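Local coordinates for predicted protein (PDB 4MEA) that hydrolyses epoxides as a secreted, Cif-type enzyme of the alpha/beta-hydrolase fold and is considered a virulence factor of Acinetobacter, at residues E1-K7 against Y206-A212; G27-Y31 against E225-P229. All coordinates share one frame. Where two conformers were deposited one is given. Numbering follows the deposited sequence.

Contact 1: E1-K7 against Y206-A212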
# COMPACT_ATOMS: atom_id res chain seq x y z
N GLU A 1 -9.72 -11.07 -7.34
CA GLU A 1 -10.07 -10.67 -5.97
C GLU A 1 -9.05 -11.19 -4.95
O GLU A 1 -8.42 -12.24 -5.16
CB GLU A 1 -11.47 -11.16 -5.61
CG GLU A 1 -11.56 -12.64 -5.21
CD GLU A 1 -11.62 -13.60 -6.40
OE1 GLU A 1 -10.86 -13.41 -7.38
OE2 GLU A 1 -12.42 -14.55 -6.35
N TYR A 2 -8.88 -10.45 -3.85
CA TYR A 2 -7.93 -10.86 -2.81
C TYR A 2 -8.31 -12.21 -2.20
O TYR A 2 -9.47 -12.43 -1.84
CB TYR A 2 -7.74 -9.80 -1.70
CG TYR A 2 -6.64 -10.21 -0.73
CD1 TYR A 2 -5.30 -9.99 -1.04
CD2 TYR A 2 -6.93 -10.87 0.46
CE1 TYR A 2 -4.28 -10.39 -0.18
CE2 TYR A 2 -5.92 -11.27 1.33
CZ TYR A 2 -4.59 -11.02 1.00
OH TYR A 2 -3.56 -11.42 1.84
N ASP A 3 -7.32 -13.09 -2.09
CA ASP A 3 -7.47 -14.40 -1.47
C ASP A 3 -6.36 -14.62 -0.45
O ASP A 3 -5.20 -14.83 -0.83
CB ASP A 3 -7.42 -15.50 -2.54
CG ASP A 3 -7.24 -16.88 -1.96
OD1 ASP A 3 -7.50 -17.06 -0.75
OD2 ASP A 3 -6.85 -17.79 -2.72
N PRO A 4 -6.70 -14.57 0.84
CA PRO A 4 -5.69 -14.67 1.90
C PRO A 4 -4.91 -15.99 1.86
O PRO A 4 -3.84 -16.08 2.47
CB PRO A 4 -6.52 -14.55 3.19
CG PRO A 4 -7.89 -14.99 2.79
CD PRO A 4 -8.07 -14.49 1.39
N ASN A 5 -5.43 -16.99 1.16
CA ASN A 5 -4.75 -18.28 1.05
C ASN A 5 -3.77 -18.42 -0.12
O ASN A 5 -3.01 -19.39 -0.17
CB ASN A 5 -5.78 -19.41 0.97
CG ASN A 5 -6.82 -19.34 2.07
OD1 ASN A 5 -6.50 -19.03 3.23
ND2 ASN A 5 -8.07 -19.62 1.72
N LEU A 6 -3.78 -17.48 -1.07
CA LEU A 6 -2.84 -17.55 -2.20
C LEU A 6 -1.40 -17.50 -1.69
O LEU A 6 -1.03 -16.64 -0.89
CB LEU A 6 -3.09 -16.41 -3.19
CG LEU A 6 -2.08 -16.19 -4.33
CD1 LEU A 6 -2.13 -17.33 -5.36
CD2 LEU A 6 -2.34 -14.85 -5.00
N LYS A 7 -0.57 -18.43 -2.14
CA LYS A 7 0.82 -18.43 -1.72
C LYS A 7 1.71 -17.69 -2.71
O LYS A 7 1.47 -17.70 -3.91
CB LYS A 7 1.32 -19.87 -1.48
CG LYS A 7 0.67 -20.53 -0.26
CD LYS A 7 1.12 -21.97 -0.06
CE LYS A 7 0.54 -22.88 -1.12
NZ LYS A 7 0.78 -24.30 -0.79
N TYR A 206 2.37 -12.83 -7.52
CA TYR A 206 1.35 -12.67 -6.49
C TYR A 206 0.34 -11.58 -6.88
O TYR A 206 -0.87 -11.79 -6.83
CB TYR A 206 1.99 -12.38 -5.12
CG TYR A 206 0.97 -12.41 -4.01
CD1 TYR A 206 0.62 -13.61 -3.40
CD2 TYR A 206 0.33 -11.24 -3.59
CE1 TYR A 206 -0.33 -13.64 -2.40
CE2 TYR A 206 -0.61 -11.27 -2.60
CZ TYR A 206 -0.94 -12.47 -2.00
OH TYR A 206 -1.89 -12.49 -1.00
N PHE A 207 0.86 -10.42 -7.29
CA PHE A 207 0.02 -9.31 -7.72
C PHE A 207 -0.95 -9.69 -8.86
O PHE A 207 -2.16 -9.47 -8.77
CB PHE A 207 0.91 -8.14 -8.17
CG PHE A 207 0.15 -6.89 -8.55
CD1 PHE A 207 -0.06 -5.88 -7.62
CD2 PHE A 207 -0.31 -6.72 -9.84
CE1 PHE A 207 -0.75 -4.73 -7.98
CE2 PHE A 207 -0.99 -5.57 -10.22
CZ PHE A 207 -1.22 -4.57 -9.28
N ILE A 208 -0.41 -10.27 -9.93
CA ILE A 208 -1.23 -10.67 -11.08
C ILE A 208 -2.29 -11.73 -10.71
O ILE A 208 -3.46 -11.60 -11.06
CB ILE A 208 -0.35 -11.18 -12.26
CG1 ILE A 208 0.41 -10.01 -12.90
CG2 ILE A 208 -1.20 -11.89 -13.31
CD1 ILE A 208 1.53 -10.47 -13.84
N LYS A 209 -1.88 -12.79 -10.00
CA LYS A 209 -2.85 -13.80 -9.58
C LYS A 209 -3.94 -13.22 -8.65
O LYS A 209 -5.11 -13.58 -8.77
CB LYS A 209 -2.17 -15.00 -8.94
CG LYS A 209 -1.66 -16.03 -9.95
CD LYS A 209 -1.05 -17.19 -9.22
CE LYS A 209 -0.78 -18.36 -10.15
NZ LYS A 209 -0.19 -19.48 -9.37
N THR A 210 -3.56 -12.30 -7.77
CA THR A 210 -4.51 -11.68 -6.85
C THR A 210 -5.66 -11.00 -7.58
O THR A 210 -6.82 -11.13 -7.19
CB THR A 210 -3.81 -10.63 -5.94
OG1 THR A 210 -2.99 -11.30 -4.98
CG2 THR A 210 -4.85 -9.79 -5.17
N TYR A 211 -5.33 -10.28 -8.64
CA TYR A 211 -6.38 -9.53 -9.31
C TYR A 211 -7.04 -10.33 -10.42
O TYR A 211 -8.02 -9.88 -11.01
CB TYR A 211 -5.87 -8.15 -9.73
CG TYR A 211 -5.27 -7.42 -8.55
CD1 TYR A 211 -6.07 -6.93 -7.53
CD2 TYR A 211 -3.90 -7.25 -8.44
CE1 TYR A 211 -5.53 -6.28 -6.43
CE2 TYR A 211 -3.34 -6.60 -7.35
CZ TYR A 211 -4.16 -6.12 -6.36
OH TYR A 211 -3.59 -5.48 -5.29
N ALA A 212 -6.57 -11.56 -10.63
CA ALA A 212 -7.25 -12.49 -11.54
C ALA A 212 -8.48 -13.14 -10.90
O ALA A 212 -8.50 -13.41 -9.70
CB ALA A 212 -6.29 -13.56 -12.02
O HOH W 1 -2.44 -14.60 0.17
O HOH W 2 -4.85 -12.72 -3.15
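Leu6 lays its CD2 methyl over one face of the Tyr206 ring, 3.5 Å from Tyr206 CE1, and the same methyl reaches 3.9 Å from Lys209 CB and 3.6 Å from Thr210 OG1. Of the seven N-terminal residues, Leu6 is the one with its CA-to-CB bond pointing toward the helix, and it buries the largest area, 97 Å². Tyr2 adds a second apolar touch, with CE1 4.3 Å from Tyr206 CZ and CD1 4.2 Å from Thr210 CG2.

Polar contacts pin Glu1 directly and Asp3 and Leu6 through water. Glu1 N donates directly to Thr210 O (2.9 Å). Water 1 accepts from Tyr206 OH (2.5 Å) and donates to Asp3 O (2.9 Å) and Leu6 O (2.7 Å); water 2 accepts from Asp3 N (2.7 Å) and donates to Thr210 OG1 (3.0 Å), whose own hydrogen goes back to Tyr206 O (2.9 Å). Leu6 is brought round to the helix by a type I turn, Asp3 to Leu6, closed by Leu6 N to Asp3 O (3.0 Å) and braced by an Asx turn, Asn5 N to Asp3 OD1 (2.8 Å).

An irregular N-terminal arm with a turn in it thus lies along the C-terminal part of helix 200-211. Phe188 of the second subunit meets Tyr206 edge-to-face, and Gly189 N of that subunit is hydrogen-bonded to Tyr2 OH, so the arm also borders the dimer interface. Helix 200-211 is one of those between strands 151-157 and 267-272, consistent with the cap of an alpha/beta-hydrolase, and its Ile208 O accepts from Trp306 NE1, just before helix 307-323.

Contact 2: G27-Y31 against E225-P229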
# COMPACT_ATOMS: atom_id res chain seq x y z
N GLY A 27 12.24 -14.81 -28.34
CA GLY A 27 11.23 -13.93 -28.92
C GLY A 27 9.80 -14.26 -28.51
O GLY A 27 8.89 -14.24 -29.33
N LEU A 28 9.61 -14.57 -27.22
CA LEU A 28 8.28 -14.90 -26.70
C LEU A 28 7.65 -13.66 -26.06
O LEU A 28 8.25 -12.60 -26.03
CB LEU A 28 8.40 -16.02 -25.67
CG LEU A 28 9.17 -17.28 -26.08
CD1 LEU A 28 9.06 -18.33 -24.98
CD2 LEU A 28 8.67 -17.84 -27.41
N GLY A 29 6.44 -13.80 -25.53
CA GLY A 29 5.83 -12.72 -24.78
C GLY A 29 5.65 -11.44 -25.58
O GLY A 29 5.06 -11.45 -26.66
N GLN A 30 6.16 -10.32 -25.05
CA GLN A 30 5.97 -9.03 -25.71
C GLN A 30 6.66 -8.95 -27.07
O GLN A 30 6.37 -8.07 -27.88
CB GLN A 30 6.44 -7.86 -24.82
CG GLN A 30 7.95 -7.84 -24.51
CD GLN A 30 8.38 -6.55 -23.83
OE1 GLN A 30 7.77 -5.50 -24.03
NE2 GLN A 30 9.44 -6.63 -23.03
N TYR A 31 7.57 -9.89 -27.32
CA TYR A 31 8.35 -9.88 -28.57
C TYR A 31 7.72 -10.78 -29.62
O TYR A 31 8.20 -10.85 -30.75
CB TYR A 31 9.79 -10.32 -28.31
CG TYR A 31 10.46 -9.63 -27.15
CD1 TYR A 31 10.95 -8.34 -27.28
CD2 TYR A 31 10.60 -10.27 -25.92
CE1 TYR A 31 11.57 -7.69 -26.21
CE2 TYR A 31 11.22 -9.64 -24.84
CZ TYR A 31 11.70 -8.35 -25.00
OH TYR A 31 12.31 -7.71 -23.94
N GLU A 225 6.47 -14.48 -19.10
CA GLU A 225 6.25 -13.64 -20.29
C GLU A 225 5.64 -12.28 -19.95
O GLU A 225 6.00 -11.26 -20.55
CB GLU A 225 5.35 -14.36 -21.29
CG GLU A 225 5.98 -15.59 -21.87
CD GLU A 225 5.08 -16.27 -22.88
OE1 GLU A 225 4.03 -15.70 -23.22
OE2 GLU A 225 5.44 -17.38 -23.33
N LEU A 226 4.71 -12.26 -18.99
CA LEU A 226 4.09 -11.02 -18.53
C LEU A 226 5.03 -10.16 -17.68
O LEU A 226 4.93 -8.94 -17.68
CB LEU A 226 2.81 -11.32 -17.74
CG LEU A 226 1.71 -11.94 -18.59
CD1 LEU A 226 0.52 -12.36 -17.74
CD2 LEU A 226 1.29 -10.93 -19.66
N ILE A 227 5.95 -10.81 -16.97
CA ILE A 227 6.79 -10.10 -16.01
C ILE A 227 8.11 -9.62 -16.61
O ILE A 227 8.64 -8.59 -16.20
CB ILE A 227 7.01 -10.95 -14.75
CG1 ILE A 227 5.65 -11.21 -14.08
CG2 ILE A 227 7.97 -10.25 -13.80
CD1 ILE A 227 5.66 -12.26 -12.95
N GLU A 228 8.63 -10.36 -17.59
CA GLU A 228 9.87 -9.96 -18.25
C GLU A 228 9.88 -8.48 -18.65
O GLU A 228 10.92 -7.82 -18.53
CB GLU A 228 10.18 -10.86 -19.46
CG GLU A 228 11.48 -10.51 -20.20
CD GLU A 228 11.28 -9.52 -21.33
OE1 GLU A 228 10.12 -9.26 -21.72
OE2 GLU A 228 12.30 -9.01 -21.86
N PRO A 229 8.74 -7.95 -19.13
CA PRO A 229 8.74 -6.54 -19.55
C PRO A 229 8.87 -5.56 -18.38
O PRO A 229 9.13 -4.37 -18.59
CB PRO A 229 7.38 -6.36 -20.23
CG PRO A 229 6.99 -7.75 -20.65
CD PRO A 229 7.49 -8.62 -19.53
O HOH W 3 7.66 -10.48 -22.57
O HOH W 4 10.17 -4.20 -21.37
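This is a small polar contact, 280 Å² in all, between the loop that follows helix 13-25 and the end of helix 220-227 with the 3-10 turn after it. Its centre is the Glu228 carboxylate, which accepts from two side chains: Tyr31 OH gives a very short hydrogen bond to Glu228 OE2 (2.5 Å), and Gln30 NE2 bonds to Glu228 OE1 (3.0 Å). Water 3 fills the gap beside them, accepting from Gln30 N (2.9 Å) and donating to Glu225 O (2.7 Å) and Glu228 OE1 (2.9 Å). Water 4 joins Gln30 NE2 to Pro229 O, 3.0 Å from each.

The backbones come closest at Gly29, whose CA lies 4.6 Å from Glu225 CA; a CB on Gly29 would fall 3.2 Å from Glu225 CB, too tight to fit. The loop starts at Gly27, in a Schellman motif. Through Glu228 it binds, ahead of strand 37-44, a helix inserted between strands 151-157 and 267-272, the usual place of the cap in alpha/beta-hydrolases.

In the fold
Both contacts join the N-terminal region, ahead of the first strand 37-44, to the helices inserted between strands 151-157 and 267-272 of the eight-stranded sheet, the usual place for the cap of an alpha/beta-hydrolase. The centres of contact 1 and contact 2 lie about 21 Å apart. Along the chain the segments alternate, 1-7, 27-31, 206-212, 225-229, with helix 13-25 linking the first two. Helices 200-211 and 220-227, consecutive in the chain, meet where Ile208 CD1 packs 4.2 Å from both Leu226 CB and Ile227 CG1, side chains outside either contact. The N-terminal region therefore touches two consecutive helices of the insertion at separate points, with contact 1 also facing the second subunit.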